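Local atomic coordinates of stress-induced protein 1 (PDB entry 4YE0), a protein that probably binds unfolded proteins as a small heat shock chaperone of the nematode Caenorhabditis elegans, here represented by a fragment that includes its alpha-crystallin domain. Residues L61-V73 / Q79-T91. Numbering follows the deposited sequence.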
loop_
_atom_site.group_PDB
_atom_site.type_symbol
_atom_site.label_atom_id
_atom_site.label_comp_id
_atom_site.label_asym_id
_atom_site.label_seq_id
_atom_site.Cartn_x
_atom_site.Cartn_y
_atom_site.Cartn_z
ATOM N N LEU A 61 -1.747 -22.213 5.418
ATOM C CA LEU A 61 -1.529 -23.246 4.413
ATOM C C LEU A 61 -2.317 -24.497 4.776
ATOM O O LEU A 61 -2.500 -24.791 5.961
ATOM C CB LEU A 61 -0.039 -23.604 4.329
ATOM C CG LEU A 61 0.916 -22.761 3.472
ATOM C CD1 LEU A 61 0.308 -21.467 2.949
ATOM C CD2 LEU A 61 2.199 -22.480 4.240
ATOM N N PRO A 62 -2.799 -25.233 3.758
ATOM C CA PRO A 62 -3.378 -26.550 3.998
ATOM C C PRO A 62 -2.423 -27.481 4.743
ATOM O O PRO A 62 -1.199 -27.308 4.674
ATOM C CB PRO A 62 -3.639 -27.083 2.588
ATOM C CG PRO A 62 -3.831 -25.871 1.747
ATOM C CD PRO A 62 -3.039 -24.759 2.382
ATOM N N LYS A 63 -2.993 -28.462 5.439
ATOM C CA LYS A 63 -2.227 -29.466 6.187
ATOM C C LYS A 63 -1.346 -30.245 5.206
ATOM O O LYS A 63 -0.228 -30.659 5.525
ATOM C CB LYS A 63 -3.180 -30.429 6.913
ATOM C CG LYS A 63 -4.273 -29.763 7.750
ATOM C CD LYS A 63 -5.391 -30.734 8.104
ATOM C CE LYS A 63 -4.937 -31.770 9.120
ATOM N NZ LYS A 63 -6.072 -32.594 9.629
ATOM N N ASP A 64 -1.896 -30.411 4.008
ATOM C CA ASP A 64 -1.285 -31.081 2.859
ATOM C C ASP A 64 0.086 -30.547 2.385
ATOM O O ASP A 64 0.851 -31.280 1.752
ATOM C CB ASP A 64 -2.285 -30.957 1.691
ATOM C CG ASP A 64 -2.197 -32.093 0.695
ATOM O OD1 ASP A 64 -1.328 -32.978 0.835
ATOM O OD2 ASP A 64 -3.024 -32.097 -0.243
ATOM N N VAL A 65 0.392 -29.282 2.664
ATOM C CA VAL A 65 1.558 -28.630 2.053
ATOM C C VAL A 65 2.886 -29.138 2.625
ATOM O O VAL A 65 3.039 -29.297 3.838
ATOM C CB VAL A 65 1.484 -27.089 2.180
ATOM C CG1 VAL A 65 2.716 -26.433 1.567
ATOM C CG2 VAL A 65 0.225 -26.561 1.507
ATOM N N ASP A 66 3.843 -29.392 1.736
ATOM C CA ASP A 66 5.190 -29.786 2.135
ATOM C C ASP A 66 5.989 -28.524 2.460
ATOM O O ASP A 66 6.554 -27.884 1.570
ATOM C CB ASP A 66 5.861 -30.597 1.017
ATOM C CG ASP A 66 7.276 -31.022 1.360
ATOM O OD1 ASP A 66 7.662 -30.986 2.548
ATOM O OD2 ASP A 66 8.012 -31.396 0.426
ATOM N N LEU A 67 6.036 -28.179 3.745
ATOM C CA LEU A 67 6.611 -26.910 4.199
ATOM C C LEU A 67 8.128 -26.832 4.035
ATOM O O LEU A 67 8.690 -25.742 4.007
ATOM C CB LEU A 67 6.240 -26.645 5.664
ATOM C CG LEU A 67 4.750 -26.663 6.029
ATOM C CD1 LEU A 67 4.565 -26.368 7.506
ATOM C CD2 LEU A 67 3.949 -25.671 5.207
ATOM N N ALA A 68 8.784 -27.984 3.931
ATOM C CA ALA A 68 10.236 -28.039 3.733
ATOM C C ALA A 68 10.688 -27.549 2.353
ATOM O O ALA A 68 11.851 -27.173 2.183
ATOM C CB ALA A 68 10.733 -29.458 3.962
ATOM N N HIS A 69 9.782 -27.559 1.373
ATOM C CA HIS A 69 10.126 -27.199 -0.004
ATOM C C HIS A 69 9.307 -26.025 -0.529
ATOM O O HIS A 69 9.072 -25.904 -1.735
ATOM C CB HIS A 69 9.964 -28.418 -0.911
ATOM C CG HIS A 69 10.932 -29.514 -0.606
ATOM N ND1 HIS A 69 10.554 -30.707 -0.031
ATOM C CD2 HIS A 69 12.273 -29.586 -0.770
ATOM C CE1 HIS A 69 11.616 -31.473 0.132
ATOM N NE2 HIS A 69 12.673 -30.816 -0.309
ATOM N N ILE A 70 8.883 -25.157 0.382
ATOM C CA ILE A 70 8.215 -23.922 0.005
ATOM C C ILE A 70 9.240 -22.998 -0.647
ATOM O O ILE A 70 10.381 -22.914 -0.184
ATOM C CB ILE A 70 7.555 -23.255 1.230
ATOM C CG1 ILE A 70 6.594 -22.150 0.796
ATOM C CG2 ILE A 70 8.598 -22.710 2.198
ATOM C CD1 ILE A 70 5.464 -21.946 1.785
ATOM N N HIS A 71 8.844 -22.330 -1.729
ATOM C CA HIS A 71 9.768 -21.490 -2.487
ATOM C C HIS A 71 9.131 -20.150 -2.829
ATOM O O HIS A 71 7.990 -20.095 -3.286
ATOM C CB HIS A 71 10.200 -22.216 -3.764
ATOM C CG HIS A 71 11.471 -21.691 -4.356
ATOM N ND1 HIS A 71 11.491 -20.850 -5.449
ATOM C CD2 HIS A 71 12.764 -21.885 -4.006
ATOM C CE1 HIS A 71 12.744 -20.552 -5.748
ATOM N NE2 HIS A 71 13.535 -21.166 -4.887
ATOM N N THR A 72 9.882 -19.075 -2.609
ATOM C CA THR A 72 9.390 -17.713 -2.799
ATOM C C THR A 72 10.228 -17.024 -3.872
ATOM O O THR A 72 11.450 -16.999 -3.776
ATOM C CB THR A 72 9.501 -16.917 -1.476
ATOM O OG1 THR A 72 8.720 -17.554 -0.457
ATOM C CG2 THR A 72 9.026 -15.493 -1.641
ATOM N N VAL A 73 9.576 -16.475 -4.894
ATOM C CA VAL A 73 10.278 -15.688 -5.914
ATOM C C VAL A 73 9.502 -14.423 -6.271
ATOM O O VAL A 73 8.271 -14.411 -6.252
ATOM C CB VAL A 73 10.554 -16.484 -7.223
ATOM C CG1 VAL A 73 11.562 -17.604 -6.993
ATOM C CG2 VAL A 73 9.272 -17.036 -7.817
ATOM N N GLN A 79 5.796 -9.252 -9.273
ATOM C CA GLN A 79 4.833 -10.243 -8.817
ATOM C C GLN A 79 5.573 -11.292 -8.015
ATOM O O GLN A 79 6.506 -11.914 -8.518
ATOM C CB GLN A 79 4.128 -10.909 -9.996
ATOM C CG GLN A 79 3.084 -11.942 -9.585
ATOM C CD GLN A 79 2.523 -12.705 -10.769
ATOM O OE1 GLN A 79 3.258 -13.392 -11.480
ATOM N NE2 GLN A 79 1.215 -12.597 -10.983
ATOM N N MET A 80 5.157 -11.485 -6.768
ATOM C CA MET A 80 5.719 -12.539 -5.940
ATOM C C MET A 80 4.898 -13.801 -6.127
ATOM O O MET A 80 3.669 -13.752 -6.131
ATOM C CB MET A 80 5.716 -12.138 -4.466
ATOM C CG MET A 80 6.465 -13.107 -3.565
ATOM S SD MET A 80 6.617 -12.475 -1.883
ATOM C CE MET A 80 4.922 -12.608 -1.397
ATOM N N THR A 81 5.572 -14.931 -6.287
ATOM C CA THR A 81 4.883 -16.207 -6.226
ATOM C C THR A 81 5.526 -17.095 -5.170
ATOM O O THR A 81 6.752 -17.202 -5.071
ATOM C CB THR A 81 4.773 -16.919 -7.598
ATOM O OG1 THR A 81 4.154 -18.202 -7.423
ATOM C CG2 THR A 81 6.118 -17.110 -8.242
ATOM N N ILE A 82 4.668 -17.692 -4.353
ATOM C CA ILE A 82 5.085 -18.618 -3.328
ATOM C C ILE A 82 4.452 -19.947 -3.685
ATOM O O ILE A 82 3.237 -20.023 -3.854
ATOM C CB ILE A 82 4.601 -18.168 -1.938
ATOM C CG1 ILE A 82 5.186 -16.792 -1.597
ATOM C CG2 ILE A 82 4.990 -19.202 -0.890
ATOM C CD1 ILE A 82 4.569 -16.136 -0.379
ATOM N N ASP A 83 5.266 -20.989 -3.814
ATOM C CA ASP A 83 4.734 -22.303 -4.152
ATOM C C ASP A 83 5.413 -23.433 -3.389
ATOM O O ASP A 83 6.550 -23.297 -2.933
ATOM C CB ASP A 83 4.809 -22.544 -5.668
ATOM C CG ASP A 83 6.207 -22.906 -6.143
ATOM O OD1 ASP A 83 6.336 -23.874 -6.921
ATOM O OD2 ASP A 83 7.175 -22.231 -5.741
ATOM N N ALA A 84 4.691 -24.540 -3.252
ATOM C CA ALA A 84 5.204 -25.737 -2.592
ATOM C C ALA A 84 4.468 -26.977 -3.104
ATOM O O ALA A 84 3.291 -26.896 -3.455
ATOM C CB ALA A 84 5.040 -25.609 -1.087
ATOM N N PRO A 85 5.160 -28.128 -3.163
ATOM C CA PRO A 85 4.440 -29.370 -3.453
ATOM C C PRO A 85 3.629 -29.852 -2.253
ATOM O O PRO A 85 3.872 -29.417 -1.122
ATOM C CB PRO A 85 5.558 -30.365 -3.783
ATOM C CG PRO A 85 6.779 -29.816 -3.132
ATOM C CD PRO A 85 6.622 -28.324 -3.116
ATOM N N LYS A 86 2.664 -30.733 -2.503
ATOM C CA LYS A 86 1.920 -31.373 -1.425
ATOM C C LYS A 86 2.707 -32.568 -0.892
ATOM O O LYS A 86 3.619 -33.065 -1.554
ATOM C CB LYS A 86 0.535 -31.808 -1.907
ATOM C CG LYS A 86 -0.328 -30.673 -2.443
ATOM C CD LYS A 86 -0.426 -29.513 -1.462
ATOM C CE LYS A 86 -1.518 -28.526 -1.841
ATOM N NZ LYS A 86 -2.889 -29.030 -1.544
ATOM N N THR A 87 2.354 -33.015 0.312
ATOM C CA THR A 87 3.083 -34.093 0.981
ATOM C C THR A 87 2.987 -35.435 0.248
ATOM O O THR A 87 3.973 -36.168 0.174
ATOM C CB THR A 87 2.612 -34.279 2.444
ATOM O OG1 THR A 87 1.183 -34.196 2.509
ATOM C CG2 THR A 87 3.213 -33.204 3.343
ATOM N N GLY A 88 1.815 -35.748 -0.301
ATOM C CA GLY A 88 1.597 -37.034 -0.972
ATOM C C GLY A 88 1.504 -36.948 -2.485
ATOM O O GLY A 88 0.751 -37.703 -3.101
ATOM N N SER A 89 2.281 -36.050 -3.088
ATOM C CA SER A 89 2.187 -35.790 -4.528
ATOM C C SER A 89 2.903 -36.851 -5.374
ATOM O O SER A 89 2.384 -37.257 -6.418
ATOM C CB SER A 89 2.721 -34.394 -4.861
ATOM O OG SER A 89 4.095 -34.277 -4.527
ATOM N N ASN A 90 4.084 -37.286 -4.938
ATOM C CA ASN A 90 4.765 -38.414 -5.578
ATOM C C ASN A 90 4.056 -39.706 -5.187
ATOM O O ASN A 90 4.131 -40.137 -4.037
ATOM C CB ASN A 90 6.245 -38.471 -5.182
ATOM C CG ASN A 90 7.009 -39.567 -5.912
ATOM O OD1 ASN A 90 7.772 -40.315 -5.300
ATOM N ND2 ASN A 90 6.807 -39.669 -7.220
ATOM N N THR A 91 3.372 -40.316 -6.153
ATOM C CA THR A 91 2.397 -41.371 -5.878
ATOM C C THR A 91 2.854 -42.767 -6.314
ATOM O O THR A 91 2.075 -43.720 -6.256
ATOM C CB THR A 91 1.049 -41.052 -6.565
ATOM O OG1 THR A 91 0.894 -39.631 -6.685
ATOM C CG2 THR A 91 -0.125 -41.620 -5.769
#
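Ala84 is the apolar centre, its CB lying 3.6 Å from Val65 CG1 and 4.2 Å from Ile70 CB. Ile70 extends this patch: its side chain crosses that of Ile82 obliquely, CG1 resting 3.8 Å from Ile82 CG2, and Thr72 CG2 then meets Met80 SD at 3.9 Å. Ile82 and Met80 also pack on Ile38 of strand 35-45, so this face turns into the core between the two sheets. On the other face Val73 and Thr81 run side by side. Paired backbone bonds join His71 to Asp83 and Val73 to Thr81. Farther out, Asp66 N reaches Pro85 O, while His69 ND1 bonds the syn side of Asp66 OD2 (2.7 Å); the oxygen lies in the imidazole plane, but the nitrogen is tilted 34° from the carboxylate plane. At the polar edge Asp64 O receives two bonds from Thr87, from N at 2.7 Å and from OG1 at 3.0 Å. Lys86, bent at chi2 (-52°), folds its chain across Asp64, and NZ makes a weak salt bridge to OD2 besides bonding Thr9 O and Asn8 OD1. With an alanine in place of Lys86, all three would probably lose their shared ammonium partner. Such an antiparallel hairpin, strand 71-74 outermost in its sheet within this chain and 79-85 inside it, belongs to the alpha-crystallin beta-sandwich of small heat shock proteins.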